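Local coordinates for metallo-beta-lactamase domain-containing protein 1 (Thermotoga maritima, PDB 1ZTC), which probably acts as a metal-dependent endoribonuclease of the metallo-beta-lactamase fold, hydrolysing RNA at a two-metal centre, at residues L78-H83 with V169-D174; V144-T149 with E155-L160. All coordinates share one frame; numbering follows the deposited sequence.

Interaction 1. Residues L78-H83 with V169-D174. With NI (nickel (II) ion), chain F; NI (nickel (II) ion), chain E.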
ATOM      1  N   LEU A  78     -22.050  -9.437 -11.876  1.00 43.58           N
ATOM      2  CA  LEU A  78     -21.705  -8.864 -13.175  1.00 46.13           C
ATOM      3  C   LEU A  78     -20.296  -8.271 -13.139  1.00 44.86           C
ATOM      4  O   LEU A  78     -19.857  -7.726 -12.114  1.00 44.33           O
ATOM      5  CB  LEU A  78     -22.725  -7.803 -13.586  1.00 47.61           C
ATOM      6  CG  LEU A  78     -24.180  -8.273 -13.652  1.00 49.76           C
ATOM      7  CD1 LEU A  78     -24.870  -8.150 -12.309  1.00 56.10           C
ATOM      8  CD2 LEU A  78     -24.939  -7.471 -14.673  1.00 54.25           C
ATOM      9  N   PHE A  79     -19.599  -8.394 -14.262  1.00 43.41           N
ATOM     10  CA  PHE A  79     -18.249  -7.878 -14.399  1.00 44.42           C
ATOM     11  C   PHE A  79     -18.176  -6.771 -15.430  1.00 44.39           C
ATOM     12  O   PHE A  79     -18.593  -6.942 -16.571  1.00 43.65           O
ATOM     13  CB  PHE A  79     -17.273  -8.972 -14.848  1.00 45.71           C
ATOM     14  CG  PHE A  79     -17.264 -10.206 -13.981  1.00 45.19           C
ATOM     15  CD1 PHE A  79     -17.015 -10.114 -12.614  1.00 46.71           C
ATOM     16  CD2 PHE A  79     -17.428 -11.465 -14.550  1.00 44.28           C
ATOM     17  CE1 PHE A  79     -16.979 -11.249 -11.815  1.00 45.39           C
ATOM     18  CE2 PHE A  79     -17.401 -12.596 -13.764  1.00 47.47           C
ATOM     19  CZ  PHE A  79     -17.159 -12.488 -12.381  1.00 45.74           C
ATOM     20  N   THR A  80     -17.595  -5.643 -15.047  1.00 44.19           N
ATOM     21  CA  THR A  80     -17.212  -4.650 -16.034  1.00 43.68           C
ATOM     22  C   THR A  80     -16.222  -5.269 -17.002  1.00 45.33           C
ATOM     23  O   THR A  80     -16.357  -5.133 -18.207  1.00 43.27           O
ATOM     24  CB  THR A  80     -16.636  -3.387 -15.397  1.00 42.05           C
ATOM     25  OG1 THR A  80     -15.485  -3.700 -14.609  1.00 44.78           O
ATOM     26  CG2 THR A  80     -17.704  -2.717 -14.551  1.00 40.35           C
ATOM     27  N   HIS A  81     -15.242  -5.992 -16.470  1.00 44.69           N
ATOM     28  CA  HIS A  81     -14.310  -6.686 -17.310  1.00 44.93           C
ATOM     29  C   HIS A  81     -13.494  -7.711 -16.537  1.00 44.76           C
ATOM     30  O   HIS A  81     -13.507  -7.729 -15.311  1.00 46.39           O
ATOM     31  CB  HIS A  81     -13.390  -5.683 -17.997  1.00 43.64           C
ATOM     32  CG  HIS A  81     -12.488  -4.936 -17.073  1.00 44.67           C
ATOM     33  ND1 HIS A  81     -12.953  -4.175 -16.023  1.00 44.92           N
ATOM     34  CD2 HIS A  81     -11.145  -4.791 -17.082  1.00 43.80           C
ATOM     35  CE1 HIS A  81     -11.936  -3.589 -15.432  1.00 46.26           C
ATOM     36  NE2 HIS A  81     -10.830  -3.957 -16.047  1.00 46.32           N
ATOM     37  N   VAL A  82     -12.728  -8.510 -17.273  1.00 44.98           N
ATOM     38  CA  VAL A  82     -12.017  -9.634 -16.711  1.00 45.28           C
ATOM     39  C   VAL A  82     -10.591  -9.239 -16.373  1.00 45.73           C
ATOM     40  O   VAL A  82      -9.665  -9.556 -17.093  1.00 46.32           O
ATOM     41  CB  VAL A  82     -12.089 -10.821 -17.686  1.00 46.57           C
ATOM     42  CG1 VAL A  82     -11.311 -12.033 -17.100  1.00 48.73           C
ATOM     43  CG2 VAL A  82     -13.528 -11.146 -17.918  1.00 44.07           C
ATOM     44  N   HIS A  83     -10.453  -8.459 -15.299  1.00 46.91           N
ATOM     45  CA  HIS A  83      -9.182  -8.131 -14.707  1.00 47.82           C
ATOM     46  C   HIS A  83      -9.295  -8.572 -13.273  1.00 44.50           C
ATOM     47  O   HIS A  83     -10.333  -8.352 -12.607  1.00 42.98           O
ATOM     48  CB  HIS A  83      -8.801  -6.636 -14.813  1.00 49.03           C
ATOM     49  CG  HIS A  83      -8.266  -6.241 -16.163  1.00 58.99           C
ATOM     50  ND1 HIS A  83      -7.978  -4.933 -16.507  1.00 57.84           N
ATOM     51  CD2 HIS A  83      -8.023  -6.977 -17.281  1.00 66.90           C
ATOM     52  CE1 HIS A  83      -7.568  -4.886 -17.767  1.00 61.51           C
ATOM     53  NE2 HIS A  83      -7.586  -6.112 -18.257  1.00 66.19           N
ATOM     54  N   VAL A 169     -27.462   5.907 -11.632  1.00 42.73           N
ATOM     55  CA  VAL A 169     -26.051   5.686 -11.270  1.00 43.88           C
ATOM     56  C   VAL A 169     -25.338   5.004 -12.418  1.00 43.68           C
ATOM     57  O   VAL A 169     -25.817   4.000 -12.947  1.00 42.52           O
ATOM     58  CB  VAL A 169     -25.927   4.815  -9.987  1.00 44.00           C
ATOM     59  CG1 VAL A 169     -24.479   4.615  -9.594  1.00 46.14           C
ATOM     60  CG2 VAL A 169     -26.694   5.445  -8.831  1.00 42.67           C
ATOM     61  N   LEU A 170     -24.190   5.554 -12.796  1.00 43.65           N
ATOM     62  CA  LEU A 170     -23.337   4.926 -13.805  1.00 42.76           C
ATOM     63  C   LEU A 170     -22.125   4.264 -13.147  1.00 43.43           C
ATOM     64  O   LEU A 170     -21.282   4.949 -12.541  1.00 42.87           O
ATOM     65  CB  LEU A 170     -22.857   5.940 -14.845  1.00 40.53           C
ATOM     66  CG  LEU A 170     -21.996   5.370 -15.996  1.00 42.85           C
ATOM     67  CD1 LEU A 170     -22.734   4.311 -16.769  1.00 45.33           C
ATOM     68  CD2 LEU A 170     -21.516   6.440 -16.919  1.00 43.77           C
ATOM     69  N   ILE A 171     -22.067   2.939 -13.265  1.00 43.30           N
ATOM     70  CA  ILE A 171     -20.887   2.153 -12.908  1.00 43.53           C
ATOM     71  C   ILE A 171     -19.964   2.176 -14.146  1.00 44.95           C
ATOM     72  O   ILE A 171     -20.223   1.539 -15.151  1.00 43.71           O
ATOM     73  CB  ILE A 171     -21.249   0.699 -12.578  1.00 44.05           C
ATOM     74  CG1 ILE A 171     -22.430   0.605 -11.590  1.00 44.26           C
ATOM     75  CG2 ILE A 171     -19.979  -0.070 -12.079  1.00 45.16           C
ATOM     76  CD1 ILE A 171     -22.255   1.365 -10.331  1.00 53.24           C
ATOM     77  N   THR A 172     -18.925   2.998 -14.091  1.00 45.25           N
ATOM     78  CA  THR A 172     -18.147   3.300 -15.301  1.00 44.73           C
ATOM     79  C   THR A 172     -17.260   2.168 -15.724  1.00 44.85           C
ATOM     80  O   THR A 172     -17.102   1.911 -16.938  1.00 43.20           O
ATOM     81  CB  THR A 172     -17.266   4.555 -15.116  1.00 44.92           C
ATOM     82  OG1 THR A 172     -16.266   4.331 -14.113  1.00 43.87           O
ATOM     83  CG2 THR A 172     -18.115   5.742 -14.732  1.00 44.79           C
ATOM     84  N   GLY A 173     -16.701   1.481 -14.718  1.00 45.30           N
ATOM     85  CA  GLY A 173     -15.596   0.586 -14.945  1.00 44.75           C
ATOM     86  C   GLY A 173     -14.357   1.396 -15.292  1.00 45.40           C
ATOM     87  O   GLY A 173     -14.287   2.629 -15.071  1.00 44.70           O
ATOM     88  N   ASP A 174     -13.373   0.689 -15.829  1.00 45.64           N
ATOM     89  CA  ASP A 174     -12.034   1.222 -15.993  1.00 45.21           C
ATOM     90  C   ASP A 174     -11.825   2.132 -17.181  1.00 45.83           C
ATOM     91  O   ASP A 174     -10.701   2.545 -17.435  1.00 44.63           O
ATOM     92  CB  ASP A 174     -11.052   0.072 -16.051  1.00 45.33           C
ATOM     93  CG  ASP A 174     -10.534  -0.314 -14.675  1.00 49.70           C
ATOM     94  OD1 ASP A 174     -10.687   0.425 -13.704  1.00 60.28           O
ATOM     95  OD2 ASP A 174      -9.905  -1.343 -14.579  1.00 51.45           O
TER
HETATM   96 NI    NI F 302      -8.885  -3.076 -15.786  1.00 59.92          NI
HETATM   97 NI    NI E 301      -9.368  -1.787 -12.504  1.00 65.06          NI
HETATM   98  O   HOH W   1      -6.808  -1.551 -12.798  1.00 49.97           O
HETATM   99  O   HOH W   2      -8.323  -3.671 -13.756  1.00 40.47           O
HETATM  100  O   HOH W   3      -6.759  -2.056 -15.205  1.00 43.01           O
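T80 and G173 mark the closest backbone approach, their CA atoms 5.6 Å apart, where the loop after strand 76-78 passes the turn that ends strand 169-171. No hydrogen bond joins the two segments directly; nickel does. T80 CG2 packs on G173 CA at 3.9 Å, with I171 CG2 a looser neighbour. H81 CG lies between its backbone N and carbonyl carbon (chi1 66°), which carries the ring toward D174 and the nickel. The side chains of H81 and D174 cross at about a right angle, ring and carboxylate planes 65° apart, with D174 OD2 at the ring edge. H81 NE2 and D174 OD2 lie 3.1 Å apart because both bind the same nickel, chain F. H83 ND1 reaches this ion at 2.2 Å, and its ring turns one face toward H81 CD2. H152 completes the protein ligands. D174 OD2 also binds the second nickel, chain E, at 2.2 Å, together with H86 and H211, while water 2 bridges both ions. Through its other ring nitrogen, ND1, H81 donates to T80 OG1 (2.9 Å, 159° at the hydrogen), which lies nearly in the ring plane and is itself bonded to D50. This second-shell link fixes the ring rotation and, with the hydrogen on ND1, presents the NE2 lone pair to the metal. One shared carboxylate oxygen thus couples two nickel ions 3.6 Å apart, consistent with a dinuclear hydrolytic centre in which a metal-bound water could serve as nucleophile.

Interaction 2. Residues V144-T149 with E155-L160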
ATOM      1  N   VAL A 144     -31.278  -2.260 -14.947  1.00 45.97           N
ATOM      2  CA  VAL A 144     -29.858  -2.269 -15.265  1.00 46.24           C
ATOM      3  C   VAL A 144     -29.695  -2.270 -16.771  1.00 46.23           C
ATOM      4  O   VAL A 144     -30.185  -3.158 -17.451  1.00 47.16           O
ATOM      5  CB  VAL A 144     -29.160  -3.488 -14.655  1.00 46.24           C
ATOM      6  CG1 VAL A 144     -27.668  -3.505 -15.032  1.00 49.05           C
ATOM      7  CG2 VAL A 144     -29.323  -3.468 -13.147  1.00 48.01           C
ATOM      8  N   LYS A 145     -29.077  -1.218 -17.284  1.00 44.89           N
ATOM      9  CA  LYS A 145     -28.753  -1.130 -18.698  1.00 44.42           C
ATOM     10  C   LYS A 145     -27.261  -1.383 -18.913  1.00 44.33           C
ATOM     11  O   LYS A 145     -26.426  -0.768 -18.268  1.00 43.06           O
ATOM     12  CB  LYS A 145     -29.152   0.230 -19.250  1.00 47.36           C
ATOM     13  CG  LYS A 145     -28.723   0.471 -20.703  1.00 49.92           C
ATOM     14  CD  LYS A 145     -29.494  -0.359 -21.705  1.00 52.65           C
ATOM     15  CE  LYS A 145     -29.193   0.137 -23.111  1.00 53.73           C
ATOM     16  NZ  LYS A 145     -30.122  -0.402 -24.132  1.00 55.51           N
ATOM     17  N   VAL A 146     -26.970  -2.287 -19.850  1.00 43.60           N
ATOM     18  CA  VAL A 146     -25.605  -2.721 -20.169  1.00 43.73           C
ATOM     19  C   VAL A 146     -25.084  -2.018 -21.405  1.00 42.26           C
ATOM     20  O   VAL A 146     -25.732  -2.010 -22.439  1.00 40.85           O
ATOM     21  CB  VAL A 146     -25.565  -4.248 -20.453  1.00 43.10           C
ATOM     22  CG1 VAL A 146     -24.149  -4.708 -20.709  1.00 43.90           C
ATOM     23  CG2 VAL A 146     -26.167  -5.020 -19.290  1.00 47.05           C
ATOM     24  N   PHE A 147     -23.883  -1.472 -21.304  1.00 42.61           N
ATOM     25  CA  PHE A 147     -23.252  -0.784 -22.420  1.00 43.20           C
ATOM     26  C   PHE A 147     -21.901  -1.416 -22.678  1.00 42.99           C
ATOM     27  O   PHE A 147     -21.102  -1.602 -21.749  1.00 42.54           O
ATOM     28  CB  PHE A 147     -23.046   0.695 -22.087  1.00 43.19           C
ATOM     29  CG  PHE A 147     -24.315   1.472 -21.961  1.00 43.09           C
ATOM     30  CD1 PHE A 147     -25.036   1.848 -23.084  1.00 44.33           C
ATOM     31  CD2 PHE A 147     -24.783   1.845 -20.722  1.00 46.97           C
ATOM     32  CE1 PHE A 147     -26.218   2.579 -22.955  1.00 44.33           C
ATOM     33  CE2 PHE A 147     -25.964   2.572 -20.588  1.00 45.03           C
ATOM     34  CZ  PHE A 147     -26.667   2.938 -21.691  1.00 43.22           C
ATOM     35  N   HIS A 148     -21.640  -1.733 -23.933  1.00 41.74           N
ATOM     36  CA  HIS A 148     -20.295  -2.195 -24.349  1.00 42.88           C
ATOM     37  C   HIS A 148     -19.397  -0.984 -24.502  1.00 42.66           C
ATOM     38  O   HIS A 148     -19.643  -0.120 -25.343  1.00 43.51           O
ATOM     39  CB  HIS A 148     -20.343  -2.959 -25.674  1.00 41.55           C
ATOM     40  CG  HIS A 148     -19.072  -3.706 -25.990  1.00 41.87           C
ATOM     41  ND1 HIS A 148     -18.761  -4.148 -27.259  1.00 42.79           N
ATOM     42  CD2 HIS A 148     -18.058  -4.122 -25.193  1.00 41.87           C
ATOM     43  CE1 HIS A 148     -17.613  -4.800 -27.232  1.00 44.52           C
ATOM     44  NE2 HIS A 148     -17.156  -4.790 -25.989  1.00 40.87           N
ATOM     45  N   THR A 149     -18.365  -0.918 -23.676  1.00 43.73           N
ATOM     46  CA  THR A 149     -17.510   0.245 -23.611  1.00 43.31           C
ATOM     47  C   THR A 149     -16.049  -0.206 -23.718  1.00 42.18           C
ATOM     48  O   THR A 149     -15.306  -0.129 -22.738  1.00 42.12           O
ATOM     49  CB  THR A 149     -17.768   1.035 -22.315  1.00 41.83           C
ATOM     50  OG1 THR A 149     -17.695   0.157 -21.182  1.00 42.44           O
ATOM     51  CG2 THR A 149     -19.160   1.662 -22.318  1.00 41.19           C
ATOM     52  N   GLU A 155     -13.656  -6.644 -23.789  1.00 43.64           N
ATOM     53  CA  GLU A 155     -14.895  -7.146 -23.164  1.00 44.14           C
ATOM     54  C   GLU A 155     -15.546  -6.158 -22.192  1.00 43.23           C
ATOM     55  O   GLU A 155     -16.495  -6.495 -21.474  1.00 44.96           O
ATOM     56  CB  GLU A 155     -14.622  -8.471 -22.452  1.00 44.29           C
ATOM     57  CG  GLU A 155     -13.970  -8.405 -21.060  1.00 44.16           C
ATOM     58  CD  GLU A 155     -12.457  -8.193 -21.088  1.00 47.67           C
ATOM     59  OE1 GLU A 155     -11.867  -8.013 -22.192  1.00 40.84           O
ATOM     60  OE2 GLU A 155     -11.859  -8.250 -19.991  1.00 46.10           O
ATOM     61  N   HIS A 156     -15.038  -4.932 -22.170  1.00 43.29           N
ATOM     62  CA  HIS A 156     -15.379  -4.012 -21.121  1.00 42.05           C
ATOM     63  C   HIS A 156     -16.821  -3.505 -21.232  1.00 41.13           C
ATOM     64  O   HIS A 156     -17.291  -3.079 -22.308  1.00 40.80           O
ATOM     65  CB  HIS A 156     -14.390  -2.840 -21.070  1.00 43.07           C
ATOM     66  CG  HIS A 156     -14.560  -1.988 -19.848  1.00 43.06           C
ATOM     67  ND1 HIS A 156     -15.549  -1.026 -19.742  1.00 42.36           N
ATOM     68  CD2 HIS A 156     -13.907  -1.998 -18.655  1.00 42.41           C
ATOM     69  CE1 HIS A 156     -15.482  -0.474 -18.539  1.00 43.16           C
ATOM     70  NE2 HIS A 156     -14.497  -1.050 -17.860  1.00 40.63           N
ATOM     71  N   LEU A 157     -17.490  -3.502 -20.087  1.00 41.36           N
ATOM     72  CA  LEU A 157     -18.871  -3.058 -19.948  1.00 41.78           C
ATOM     73  C   LEU A 157     -19.004  -1.989 -18.886  1.00 42.83           C
ATOM     74  O   LEU A 157     -18.287  -2.002 -17.868  1.00 42.92           O
ATOM     75  CB  LEU A 157     -19.761  -4.224 -19.508  1.00 42.14           C
ATOM     76  CG  LEU A 157     -19.868  -5.444 -20.426  1.00 40.27           C
ATOM     77  CD1 LEU A 157     -20.628  -6.539 -19.684  1.00 44.82           C
ATOM     78  CD2 LEU A 157     -20.516  -5.128 -21.756  1.00 40.17           C
ATOM     79  N   SER A 158     -19.962  -1.086 -19.122  1.00 43.55           N
ATOM     80  CA  SER A 158     -20.427  -0.134 -18.125  1.00 43.71           C
ATOM     81  C   SER A 158     -21.925  -0.408 -17.892  1.00 43.76           C
ATOM     82  O   SER A 158     -22.631  -0.922 -18.779  1.00 44.50           O
ATOM     83  CB  SER A 158     -20.155   1.321 -18.562  1.00 43.84           C
ATOM     84  OG  SER A 158     -18.777   1.536 -18.884  1.00 42.85           O
ATOM     85  N   PHE A 159     -22.388  -0.086 -16.687  1.00 43.82           N
ATOM     86  CA  PHE A 159     -23.754  -0.371 -16.268  1.00 43.70           C
ATOM     87  C   PHE A 159     -24.458   0.878 -15.715  1.00 43.25           C
ATOM     88  O   PHE A 159     -23.953   1.551 -14.820  1.00 44.51           O
ATOM     89  CB  PHE A 159     -23.776  -1.439 -15.186  1.00 44.15           C
ATOM     90  CG  PHE A 159     -23.093  -2.704 -15.560  1.00 43.86           C
ATOM     91  CD1 PHE A 159     -23.733  -3.645 -16.365  1.00 44.20           C
ATOM     92  CD2 PHE A 159     -21.798  -2.959 -15.128  1.00 45.87           C
ATOM     93  CE1 PHE A 159     -23.097  -4.828 -16.728  1.00 42.37           C
ATOM     94  CE2 PHE A 159     -21.158  -4.130 -15.484  1.00 44.14           C
ATOM     95  CZ  PHE A 159     -21.799  -5.075 -16.288  1.00 42.87           C
ATOM     96  N   LEU A 160     -25.633   1.161 -16.258  1.00 44.64           N
ATOM     97  CA  LEU A 160     -26.456   2.262 -15.805  1.00 44.68           C
ATOM     98  C   LEU A 160     -27.603   1.700 -14.986  1.00 45.14           C
ATOM     99  O   LEU A 160     -28.368   0.839 -15.469  1.00 43.34           O
ATOM    100  CB  LEU A 160     -26.984   3.036 -17.016  1.00 45.46           C
ATOM    101  CG  LEU A 160     -27.784   4.320 -16.740  1.00 45.34           C
ATOM    102  CD1 LEU A 160     -26.878   5.427 -16.171  1.00 45.43           C
ATOM    103  CD2 LEU A 160     -28.440   4.790 -18.018  1.00 45.26           C
TER
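The F147 ring turns its edge to L160, CE2 lying 3.7 Å from L160 CB, and meets F197 of helix 192-201 edge-to-face. On the opposite face of the sheet, V146 CG2 sits at the edge of the F159 ring, 4.0 Å from CE1, and the two side chains point the same way. H148, with CG anti to its backbone N (chi1 -167°), brings the CD2 edge of its ring to H156 O at 3.2 Å; it stacks on H101, and its NE2 is bonded to R154 O. The H156 ring has T149 OG1 and S158 OG in its plane. T149 OG1 hydrogen-bonds to H156 ND1 at 2.8 Å, either atom possibly the donor, and also lies 2.9 Å from S158 OG, which has a further partner in T172 O. H156 NE2 is bonded to D174 N, so both ring nitrogens are engaged and the rotation of the ring is fixed next to the metal site. Strands 144-148 and 157-160 run antiparallel, their directions 155° apart. K145 with L160 and F147 with S158 form hydrogen-bonded pairs, the K145 N to L160 O bond being almost straight (176°), and T149 N adds a bond to H156 O. V146 CG1 packs on L157 CD2 in the apolar layer shared with L133. This is a two-stranded beta hairpin in the second sheet of the metallo-beta-lactamase alpha-beta/beta-alpha sandwich, its connecting loop supplying the nickel ligand H152.

How the interactions relate
From the N terminus, the chain leaves strand 76-78 of the six-stranded sheet and enters the metal-binding loop 78-83. Much later it runs along strand 144-148, turns through a short loop, and returns along strand 157-163, so interaction 2 closes a small hairpin. Strand 169-171 follows beside it in the five-stranded sheet, and there interaction 1 closes its much longer loop, with the hairpin nested inside. The contacts touch, their centres 7 Å apart: T80 O probably accepts a hydrogen bond from L157 N (2.7 Å), joining the two sheets, and S158 OG lies 2.6 Å from T172 O, probably bonded, tying neighbouring strand ends together.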